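Local coordinates for uncharacterized protein (Bacillus cereus, PDB 4QVU), which is of unknown function but adopts a HIT-like fold, binds zinc, and may act as a hexose-1-phosphate uridylyltransferase, at residues Y185-Q188 / T189-I193; Q236-K240 / I241-K245; T67-C70 / E71-I74; S89-H92 / W93-Q97. All coordinates share one frame; numbering follows the deposited sequence.

Contact 1 (Y185-Q188 / T189-I193); sequences YIQQ and TVRYI
Helix 179-195 of the HIT-like fold holds this contact, where Gln187 and Gln188 both engage Arg191 across a single helical turn. The Gln187 amide stacks on one face of the guanidinium: the two planes are only 14° apart, and Gln187 CD lies over the centre of the group, 3.5 Å from Arg191 CZ. Gln187 NE2 and Arg191 NH2, both donors, do not bond to each other. Gln188 comes instead at the edge, its amide turned 82° from the guanidinium. There Arg191 NH1 donates to Gln188 OE1 at 2.8 Å, in the carbonyl plane of the amide. Gln188 reaches this place because its chain bends at chi2 (-52°). Outside partners fix the same groups: Gln187 NE2 bonds to Ile74 O and Tyr77 O, and Arg191 NE to Ala75 O.

Tyr185 O accepts twice, from Thr189 N at 3.0 Å and from Thr189 OG1 at 2.7 Å, the donors arriving from opposite faces of the carbonyl plane. A threonine hydroxyl bonded to the carbonyl four residues earlier is a familiar habit of helices; here it satisfies a buried hydroxyl where the helix packs on strands 154-159, 169-173 and 214-222 of the HIT-like sheet.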
loop_
_atom_site.group_PDB
_atom_site.type_symbol
_atom_site.label_atom_id
_atom_site.label_comp_id
_atom_site.label_asym_id
_atom_site.label_seq_id
_atom_site.Cartn_x
_atom_site.Cartn_y
_atom_site.Cartn_z
ATOM N N TYR A 185 -27.752 1.150 -10.741
ATOM C CA TYR A 185 -26.382 1.642 -10.560
ATOM C C TYR A 185 -25.369 0.586 -11.002
ATOM O O TYR A 185 -24.363 0.948 -11.614
ATOM C CB TYR A 185 -26.136 2.059 -9.103
ATOM C CG TYR A 185 -26.513 3.497 -8.808
ATOM C CD1 TYR A 185 -27.825 3.941 -8.953
ATOM C CD2 TYR A 185 -25.569 4.401 -8.329
ATOM C CE1 TYR A 185 -28.178 5.260 -8.681
ATOM C CE2 TYR A 185 -25.912 5.724 -8.044
ATOM C CZ TYR A 185 -27.217 6.150 -8.231
ATOM O OH TYR A 185 -27.572 7.447 -7.946
ATOM N N ILE A 186 -25.642 -0.714 -10.734
ATOM C CA ILE A 186 -24.757 -1.800 -11.178
ATOM C C ILE A 186 -24.746 -1.803 -12.708
ATOM O O ILE A 186 -23.677 -1.716 -13.301
ATOM C CB ILE A 186 -25.153 -3.186 -10.598
ATOM C CG1 ILE A 186 -24.991 -3.227 -9.065
ATOM C CG2 ILE A 186 -24.333 -4.305 -11.264
ATOM C CD1 ILE A 186 -25.650 -4.432 -8.401
ATOM N N GLN A 187 -25.939 -1.817 -13.338
ATOM C CA GLN A 187 -26.083 -1.850 -14.790
ATOM C C GLN A 187 -25.345 -0.687 -15.456
ATOM O O GLN A 187 -24.607 -0.940 -16.401
ATOM C CB GLN A 187 -27.550 -1.850 -15.210
ATOM C CG GLN A 187 -27.714 -2.155 -16.695
ATOM C CD GLN A 187 -29.142 -2.247 -17.138
ATOM O OE1 GLN A 187 -29.978 -1.387 -16.833
ATOM N NE2 GLN A 187 -29.424 -3.254 -17.946
ATOM N N GLN A 188 -25.492 0.555 -14.955
ATOM C CA GLN A 188 -24.824 1.724 -15.546
ATOM C C GLN A 188 -23.310 1.652 -15.364
ATOM O O GLN A 188 -22.588 1.910 -16.329
ATOM C CB GLN A 188 -25.357 3.050 -14.971
ATOM C CG GLN A 188 -26.818 3.354 -15.331
ATOM C CD GLN A 188 -27.090 3.257 -16.819
ATOM O OE1 GLN A 188 -27.612 2.247 -17.311
ATOM N NE2 GLN A 188 -26.690 4.277 -17.575
ATOM N N THR A 189 -22.831 1.259 -14.168
ATOM C CA THR A 189 -21.401 1.148 -13.905
ATOM C C THR A 189 -20.814 0.068 -14.820
ATOM O O THR A 189 -19.763 0.307 -15.399
ATOM C CB THR A 189 -21.105 0.879 -12.416
ATOM O OG1 THR A 189 -21.789 1.842 -11.597
ATOM C CG2 THR A 189 -19.608 0.914 -12.104
ATOM N N VAL A 190 -21.509 -1.073 -14.999
ATOM C CA VAL A 190 -21.079 -2.169 -15.887
ATOM C C VAL A 190 -21.014 -1.646 -17.338
ATOM O O VAL A 190 -19.991 -1.839 -18.003
ATOM C CB VAL A 190 -22.003 -3.417 -15.752
ATOM C CG1 VAL A 190 -21.902 -4.351 -16.962
ATOM C CG2 VAL A 190 -21.710 -4.169 -14.457
ATOM N N ARG A 191 -22.078 -0.947 -17.798
ATOM C CA ARG A 191 -22.169 -0.353 -19.136
ATOM C C ARG A 191 -20.980 0.568 -19.398
ATOM O O ARG A 191 -20.404 0.501 -20.483
ATOM C CB ARG A 191 -23.487 0.410 -19.327
ATOM C CG ARG A 191 -24.650 -0.503 -19.654
ATOM C CD ARG A 191 -25.986 0.204 -19.600
ATOM N NE ARG A 191 -27.041 -0.642 -20.157
ATOM C CZ ARG A 191 -28.343 -0.421 -20.016
ATOM N NH1 ARG A 191 -28.775 0.603 -19.290
ATOM N NH2 ARG A 191 -29.226 -1.241 -20.569
ATOM N N TYR A 192 -20.586 1.383 -18.396
ATOM C CA TYR A 192 -19.441 2.288 -18.491
ATOM C C TYR A 192 -18.138 1.498 -18.645
ATOM O O TYR A 192 -17.317 1.867 -19.483
ATOM C CB TYR A 192 -19.364 3.220 -17.262
ATOM C CG TYR A 192 -18.022 3.900 -17.081
ATOM C CD1 TYR A 192 -17.639 4.963 -17.897
ATOM C CD2 TYR A 192 -17.131 3.476 -16.100
ATOM C CE1 TYR A 192 -16.398 5.578 -17.745
ATOM C CE2 TYR A 192 -15.886 4.079 -15.943
ATOM C CZ TYR A 192 -15.524 5.129 -16.768
ATOM O OH TYR A 192 -14.293 5.710 -16.609
ATOM N N ILE A 193 -17.949 0.432 -17.837
ATOM C CA ILE A 193 -16.734 -0.398 -17.867
ATOM C C ILE A 193 -16.586 -1.045 -19.251
ATOM O O ILE A 193 -15.503 -0.978 -19.838
ATOM C CB ILE A 193 -16.712 -1.465 -16.736
ATOM C CG1 ILE A 193 -16.644 -0.781 -15.355
ATOM C CG2 ILE A 193 -15.534 -2.449 -16.923
ATOM C CD1 ILE A 193 -16.796 -1.687 -14.186
#

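Contact 2 (Q236-K240 / I241-K245); sequences QVSTK and IEDVK
Ser238 OG and Asp243 OD2 form the side-chain hydrogen bond of this helix start, 2.7 Å long with the serine as donor. It uses the anti lone pair of OD2, the one away from the other carboxylate oxygen. With OG anti to its backbone nitrogen (chi1 165°), the serine also accepts from Lys240 N at 3.2 Å, closing an ST turn; one hydroxyl therefore links the loop to the first turn of the helix.

Among backbone bonds, Lys240, at the N-cap position, offers its carbonyl to Asp243 N at 3.0 Å and, weakly, to Val244 N at 3.4 Å. The former donor sits above the carbonyl plane, at a C=O...N angle of 114°.

Charge adds a further element. Lys240 NZ stays 5.1 Å from Asp243 OD2, so any attraction acts without contact, whereas Lys240 CB packs 3.5 Å from that oxygen. Farther on, Lys245 NZ makes a salt bridge of 2.8 Å to Glu242 OE2.

A second subunit adjoins this region: Thr239 OG1 bonds to Asp141 OD1 of that neighbouring subunit. Within the chain, Thr239 touches helix 227-232, while helix 241-249 lays Ile241 and Lys245 on strands 145-150 and 154-159, and Val244 on the latter.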
loop_
_atom_site.group_PDB
_atom_site.type_symbol
_atom_site.label_atom_id
_atom_site.label_comp_id
_atom_site.label_asym_id
_atom_site.label_seq_id
_atom_site.Cartn_x
_atom_site.Cartn_y
_atom_site.Cartn_z
ATOM N N GLN A 236 -0.401 4.359 -19.867
ATOM C CA GLN A 236 -0.795 4.638 -21.260
ATOM C C GLN A 236 -1.905 5.690 -21.235
ATOM O O GLN A 236 -1.813 6.711 -21.918
ATOM C CB GLN A 236 -1.244 3.356 -22.006
ATOM C CG GLN A 236 -0.343 2.113 -21.832
ATOM C CD GLN A 236 1.110 2.266 -22.253
ATOM O OE1 GLN A 236 2.033 1.943 -21.491
ATOM N NE2 GLN A 236 1.351 2.740 -23.469
ATOM N N VAL A 237 -2.929 5.441 -20.388
ATOM C CA VAL A 237 -4.087 6.302 -20.118
ATOM C C VAL A 237 -3.814 7.149 -18.844
ATOM O O VAL A 237 -2.712 7.084 -18.286
ATOM C CB VAL A 237 -5.405 5.466 -19.975
ATOM C CG1 VAL A 237 -5.848 4.867 -21.311
ATOM C CG2 VAL A 237 -5.292 4.385 -18.893
ATOM N N SER A 238 -4.826 7.929 -18.386
ATOM C CA SER A 238 -4.774 8.722 -17.152
ATOM C C SER A 238 -5.064 7.834 -15.948
ATOM O O SER A 238 -6.043 7.081 -15.966
ATOM C CB SER A 238 -5.769 9.878 -17.202
ATOM O OG SER A 238 -5.972 10.442 -15.915
ATOM N N THR A 239 -4.237 7.942 -14.900
ATOM C CA THR A 239 -4.400 7.175 -13.659
ATOM C C THR A 239 -5.203 7.976 -12.604
ATOM O O THR A 239 -5.379 7.499 -11.477
ATOM C CB THR A 239 -3.033 6.779 -13.094
ATOM O OG1 THR A 239 -2.250 7.959 -12.913
ATOM C CG2 THR A 239 -2.298 5.790 -13.978
ATOM N N LYS A 240 -5.699 9.178 -12.986
ATOM C CA LYS A 240 -6.422 10.100 -12.112
ATOM C C LYS A 240 -7.856 9.620 -11.856
ATOM O O LYS A 240 -8.658 9.485 -12.780
ATOM C CB LYS A 240 -6.426 11.525 -12.703
ATOM C CG LYS A 240 -5.023 12.110 -12.885
ATOM C CD LYS A 240 -4.976 13.490 -13.543
ATOM C CE LYS A 240 -5.231 14.648 -12.605
ATOM N NZ LYS A 240 -4.890 15.953 -13.242
ATOM N N ILE A 241 -8.155 9.381 -10.566
ATOM C CA ILE A 241 -9.436 8.957 -9.992
ATOM C C ILE A 241 -10.498 10.022 -10.276
ATOM O O ILE A 241 -11.677 9.702 -10.331
ATOM C CB ILE A 241 -9.277 8.690 -8.449
ATOM C CG1 ILE A 241 -10.494 7.911 -7.860
ATOM C CG2 ILE A 241 -8.972 9.987 -7.648
ATOM C CD1 ILE A 241 -10.299 7.285 -6.456
ATOM N N GLU A 242 -10.072 11.282 -10.447
ATOM C CA GLU A 242 -10.944 12.418 -10.712
ATOM C C GLU A 242 -11.439 12.373 -12.154
ATOM O O GLU A 242 -12.550 12.849 -12.432
ATOM C CB GLU A 242 -10.209 13.736 -10.430
ATOM C CG GLU A 242 -11.133 14.877 -10.038
ATOM C CD GLU A 242 -11.744 14.856 -8.646
ATOM O OE1 GLU A 242 -11.054 14.442 -7.690
ATOM O OE2 GLU A 242 -12.878 15.362 -8.499
ATOM N N ASP A 243 -10.631 11.788 -13.068
ATOM C CA ASP A 243 -11.009 11.669 -14.483
ATOM C C ASP A 243 -12.041 10.557 -14.656
ATOM O O ASP A 243 -12.999 10.739 -15.406
ATOM C CB ASP A 243 -9.787 11.435 -15.385
ATOM C CG ASP A 243 -8.918 12.661 -15.567
ATOM O OD1 ASP A 243 -9.465 13.787 -15.554
ATOM O OD2 ASP A 243 -7.707 12.494 -15.795
ATOM N N VAL A 244 -11.879 9.440 -13.907
ATOM C CA VAL A 244 -12.814 8.302 -13.890
ATOM C C VAL A 244 -14.154 8.795 -13.321
ATOM O O VAL A 244 -15.205 8.521 -13.899
ATOM C CB VAL A 244 -12.236 7.106 -13.086
ATOM C CG1 VAL A 244 -13.195 5.923 -13.093
ATOM C CG2 VAL A 244 -10.870 6.687 -13.627
ATOM N N LYS A 245 -14.094 9.588 -12.230
ATOM C CA LYS A 245 -15.243 10.198 -11.561
ATOM C C LYS A 245 -16.086 11.007 -12.552
ATOM O O LYS A 245 -17.303 10.826 -12.584
ATOM C CB LYS A 245 -14.762 11.093 -10.410
ATOM C CG LYS A 245 -15.857 11.897 -9.717
ATOM C CD LYS A 245 -15.223 13.036 -8.971
ATOM C CE LYS A 245 -16.221 13.997 -8.411
ATOM N NZ LYS A 245 -15.550 15.180 -7.825
#

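Contact 3 (T67-C70 / E71-I74); sequences TDNC and EDHI
Asp72 N donates to Asn69 OD1 at 3.3 Å, the one hydrogen bond between 67-70 and 71-74, with an N-H...O angle of 139°. The approach is far from ideal: the nitrogen stands above the amide plane, 61° out of it and away from either lone pair. Asp72 OD1 is placed 3.0 Å from the same Asn69 OD1, but both are acceptors, so this proximity supplies no bond. It is also doubtful, because at 2.65 Å resolution the oxygen and nitrogen of an amide are hard to tell apart and the closeness may only reflect how the group was placed. The two side chains cross at about a right angle.

The asparagine arrives there because its CG is anti to the backbone nitrogen (chi1 178°), which carries the amide forward over the following residues. Along the way it runs beside Glu71, the two chains pointing the same way, and Asn69 OD1 is 3.4 Å from Glu71 CB. One step earlier, Asn69 N donates to Thr67 OG1 at 3.3 Å, an ST turn just after strand 59-65. The methyl of that threonine, Thr67 CG2, faces Asp72 CB at 4.1 Å; both side chains also touch Tyr77.

The chemistry therefore implies only weak local ties in a largely exposed loop before helix 79-97: one long, bent bond from the main chain to an amide oxygen, and the similarly long bond of the ST turn.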
loop_
_atom_site.group_PDB
_atom_site.type_symbol
_atom_site.label_atom_id
_atom_site.label_comp_id
_atom_site.label_asym_id
_atom_site.label_seq_id
_atom_site.Cartn_x
_atom_site.Cartn_y
_atom_site.Cartn_z
ATOM N N THR A 67 -30.192 -15.799 -17.599
ATOM C CA THR A 67 -31.082 -15.775 -18.776
ATOM C C THR A 67 -30.997 -17.115 -19.528
ATOM O O THR A 67 -30.042 -17.861 -19.335
ATOM C CB THR A 67 -30.753 -14.564 -19.716
ATOM O OG1 THR A 67 -31.504 -14.656 -20.933
ATOM C CG2 THR A 67 -29.256 -14.412 -20.027
ATOM N N ASP A 68 -32.001 -17.411 -20.381
ATOM C CA ASP A 68 -32.066 -18.634 -21.194
ATOM C C ASP A 68 -31.401 -18.404 -22.576
ATOM O O ASP A 68 -31.498 -19.250 -23.469
ATOM C CB ASP A 68 -33.531 -19.080 -21.355
ATOM N N ASN A 69 -30.702 -17.268 -22.723
ATOM C CA ASN A 69 -30.027 -16.819 -23.940
ATOM C C ASN A 69 -28.518 -16.633 -23.682
ATOM O O ASN A 69 -28.136 -16.163 -22.609
ATOM C CB ASN A 69 -30.686 -15.505 -24.391
ATOM C CG ASN A 69 -30.112 -14.835 -25.613
ATOM O OD1 ASN A 69 -29.995 -13.608 -25.656
ATOM N ND2 ASN A 69 -29.773 -15.604 -26.643
ATOM N N CYS A 70 -27.668 -17.015 -24.658
ATOM C CA CYS A 70 -26.203 -16.931 -24.542
ATOM C C CYS A 70 -25.662 -15.595 -25.119
ATOM O O CYS A 70 -24.445 -15.383 -25.109
ATOM C CB CYS A 70 -25.544 -18.128 -25.224
ATOM S SG CYS A 70 -26.006 -18.341 -26.964
ATOM N N GLU A 71 -26.557 -14.691 -25.574
ATOM C CA GLU A 71 -26.185 -13.392 -26.144
ATOM C C GLU A 71 -26.284 -12.257 -25.089
ATOM O O GLU A 71 -25.398 -11.401 -25.040
ATOM C CB GLU A 71 -27.080 -13.075 -27.354
ATOM C CG GLU A 71 -26.603 -11.924 -28.229
ATOM C CD GLU A 71 -27.467 -11.580 -29.430
ATOM O OE1 GLU A 71 -28.556 -12.182 -29.592
ATOM O OE2 GLU A 71 -27.056 -10.691 -30.210
ATOM N N ASP A 72 -27.355 -12.257 -24.260
ATOM C CA ASP A 72 -27.626 -11.234 -23.241
ATOM C C ASP A 72 -26.719 -11.328 -22.008
ATOM O O ASP A 72 -26.246 -12.410 -21.643
ATOM C CB ASP A 72 -29.084 -11.319 -22.772
ATOM C CG ASP A 72 -30.099 -10.682 -23.699
ATOM O OD1 ASP A 72 -29.885 -10.712 -24.931
ATOM O OD2 ASP A 72 -31.127 -10.181 -23.195
ATOM N N HIS A 73 -26.503 -10.153 -21.372
ATOM C CA HIS A 73 -25.733 -9.913 -20.148
ATOM C C HIS A 73 -26.255 -8.599 -19.473
ATOM O O HIS A 73 -27.207 -8.005 -19.997
ATOM C CB HIS A 73 -24.217 -9.878 -20.430
ATOM C CG HIS A 73 -23.755 -8.772 -21.327
ATOM N ND1 HIS A 73 -23.936 -8.830 -22.693
ATOM C CD2 HIS A 73 -23.054 -7.655 -21.025
ATOM C CE1 HIS A 73 -23.381 -7.733 -23.175
ATOM N NE2 HIS A 73 -22.832 -6.999 -22.210
ATOM N N ILE A 74 -25.676 -8.180 -18.305
ATOM C CA ILE A 74 -26.110 -7.019 -17.498
ATOM C C ILE A 74 -26.299 -5.743 -18.367
ATOM O O ILE A 74 -27.345 -5.103 -18.240
ATOM C CB ILE A 74 -25.144 -6.738 -16.312
ATOM C CG1 ILE A 74 -25.285 -7.846 -15.242
ATOM C CG2 ILE A 74 -25.380 -5.356 -15.687
ATOM C CD1 ILE A 74 -24.379 -7.747 -14.029
#

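Contact 4 (S89-H92 / W93-Q97); sequences SIKH and WLNLQ
Ile90, Trp93 and Leu94 make an apolar i to i+3 and i to i+4 cluster on helix 79-97, along its flank toward the antiparallel sheet. The two branches of Ile90 divide the work. Ile90 CD1 reaches the benzene part of the indole, 3.6 Å from Trp93 CZ3, on an oblique approach. Ile90 CG2 lies 3.7 Å from Leu94 CD1, the two side chains running alongside each other in the same direction. Within 93-97, Leu94 CD2 lies over one face of the Trp93 indole near its rim, 3.7 Å above the plane. Trp93 adopts chi1 of 160°, CG anti to its backbone nitrogen, which turns the ring back beside Ile90; its NE1 is satisfied by Val105 O on the neighbouring strand.

Regular helical bonds carry this packing, among them Leu94 N to Ile90 O at 2.9 Å. Toward solvent, Asn95 N bonds to Lys91 O at 3.1 Å, whereas Asn95 ND2 meets that carbonyl at too poor an angle.

On the sheet side, all three residues press on Ile215 of strand 214-222, and Trp93 also meets Leu107 and Tyr210. Such apolar residues at three- and four-residue spacing are typical of an amphipathic helix packed on a sheet, here in a HIT-like fold.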
loop_
_atom_site.group_PDB
_atom_site.type_symbol
_atom_site.label_atom_id
_atom_site.label_comp_id
_atom_site.label_asym_id
_atom_site.label_seq_id
_atom_site.Cartn_x
_atom_site.Cartn_y
_atom_site.Cartn_z
ATOM N N SER A 89 -31.194 -12.769 -6.748
ATOM C CA SER A 89 -29.821 -13.012 -6.284
ATOM C C SER A 89 -29.617 -12.625 -4.821
ATOM O O SER A 89 -29.167 -13.470 -4.055
ATOM C CB SER A 89 -28.821 -12.248 -7.144
ATOM O OG SER A 89 -28.877 -12.700 -8.486
ATOM N N ILE A 90 -29.931 -11.359 -4.446
ATOM C CA ILE A 90 -29.805 -10.822 -3.089
ATOM C C ILE A 90 -30.674 -11.640 -2.111
ATOM O O ILE A 90 -30.176 -12.004 -1.046
ATOM C CB ILE A 90 -30.185 -9.305 -3.053
ATOM C CG1 ILE A 90 -29.241 -8.418 -3.912
ATOM C CG2 ILE A 90 -30.350 -8.750 -1.614
ATOM C CD1 ILE A 90 -27.938 -8.167 -3.395
ATOM N N LYS A 91 -31.960 -11.923 -2.471
ATOM C CA LYS A 91 -32.914 -12.681 -1.640
ATOM C C LYS A 91 -32.360 -14.065 -1.277
ATOM O O LYS A 91 -32.368 -14.423 -0.104
ATOM C CB LYS A 91 -34.285 -12.836 -2.349
ATOM C CG LYS A 91 -35.350 -13.578 -1.518
ATOM C CD LYS A 91 -36.752 -13.675 -2.153
ATOM C CE LYS A 91 -36.987 -14.832 -3.104
ATOM N NZ LYS A 91 -36.397 -14.609 -4.451
ATOM N N HIS A 92 -31.863 -14.822 -2.267
ATOM C CA HIS A 92 -31.363 -16.172 -2.025
ATOM C C HIS A 92 -30.013 -16.152 -1.310
ATOM O O HIS A 92 -29.750 -17.065 -0.530
ATOM C CB HIS A 92 -31.286 -16.967 -3.326
ATOM C CG HIS A 92 -32.658 -17.264 -3.855
ATOM N ND1 HIS A 92 -33.521 -18.117 -3.180
ATOM C CD2 HIS A 92 -33.301 -16.762 -4.933
ATOM C CE1 HIS A 92 -34.644 -18.113 -3.876
ATOM N NE2 HIS A 92 -34.554 -17.324 -4.945
ATOM N N TRP A 93 -29.197 -15.105 -1.518
ATOM C CA TRP A 93 -27.915 -14.923 -0.844
ATOM C C TRP A 93 -28.130 -14.683 0.656
ATOM O O TRP A 93 -27.501 -15.346 1.486
ATOM C CB TRP A 93 -27.150 -13.746 -1.487
ATOM C CG TRP A 93 -26.056 -13.112 -0.666
ATOM C CD1 TRP A 93 -24.969 -13.735 -0.121
ATOM C CD2 TRP A 93 -25.833 -11.702 -0.495
ATOM N NE1 TRP A 93 -24.149 -12.810 0.486
ATOM C CE2 TRP A 93 -24.631 -11.553 0.238
ATOM C CE3 TRP A 93 -26.543 -10.544 -0.875
ATOM C CZ2 TRP A 93 -24.130 -10.297 0.609
ATOM C CZ3 TRP A 93 -26.044 -9.302 -0.506
ATOM C CH2 TRP A 93 -24.849 -9.188 0.222
ATOM N N LEU A 94 -29.023 -13.749 0.992
ATOM C CA LEU A 94 -29.264 -13.353 2.366
ATOM C C LEU A 94 -30.014 -14.439 3.135
ATOM O O LEU A 94 -29.697 -14.640 4.306
ATOM C CB LEU A 94 -30.016 -12.007 2.435
ATOM C CG LEU A 94 -29.235 -10.780 1.911
ATOM C CD1 LEU A 94 -30.039 -9.540 2.016
ATOM C CD2 LEU A 94 -27.913 -10.579 2.641
ATOM N N ASN A 95 -30.942 -15.172 2.486
ATOM C CA ASN A 95 -31.692 -16.244 3.148
ATOM C C ASN A 95 -30.819 -17.463 3.425
ATOM O O ASN A 95 -31.046 -18.121 4.440
ATOM C CB ASN A 95 -32.910 -16.671 2.335
ATOM C CG ASN A 95 -34.042 -15.678 2.368
ATOM O OD1 ASN A 95 -34.377 -15.094 3.409
ATOM N ND2 ASN A 95 -34.699 -15.518 1.237
ATOM N N LEU A 96 -29.832 -17.770 2.544
ATOM C CA LEU A 96 -28.937 -18.922 2.733
ATOM C C LEU A 96 -27.986 -18.680 3.924
ATOM O O LEU A 96 -27.620 -19.638 4.604
ATOM C CB LEU A 96 -28.129 -19.240 1.457
ATOM C CG LEU A 96 -27.405 -20.608 1.404
ATOM C CD1 LEU A 96 -28.387 -21.760 1.189
ATOM C CD2 LEU A 96 -26.361 -20.634 0.301
ATOM N N GLN A 97 -27.621 -17.403 4.194
ATOM C CA GLN A 97 -26.738 -17.017 5.300
ATOM C C GLN A 97 -27.430 -17.253 6.659
ATOM O O GLN A 97 -26.746 -17.505 7.655
ATOM C CB GLN A 97 -26.316 -15.554 5.145
ATOM C CG GLN A 97 -25.065 -15.183 5.941
ATOM C CD GLN A 97 -24.221 -14.110 5.286
ATOM O OE1 GLN A 97 -22.995 -14.153 5.347
ATOM N NE2 GLN A 97 -24.838 -13.153 4.595
#

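How the contacts relate
Contacts 1 and 4 occupy the two long helices, 179-195 and 79-97, in the C-terminal and N-terminal halves of the protein; their centres lie 22 Å apart on opposite sides of the chain's centre, yet both helices pack on strand 214-222. Contact 3 precedes the helix of contact 4 and touches contact 1 through its end: the hydrogen bond from Gln187 NE2 to Ile74 O measures 2.8 Å, and Val190 CG1 packs 3.8 Å from Ile74 CG2. On another side, Tyr192 OH meets Val244 CG1 of contact 2 at 3.7 Å. Zinc, held by His153, Cys178 and Glu181, is about 9 Å from the Tyr185 side chain and about 13 Å from that of Ile90; contacts 2 and 3 lie away from it.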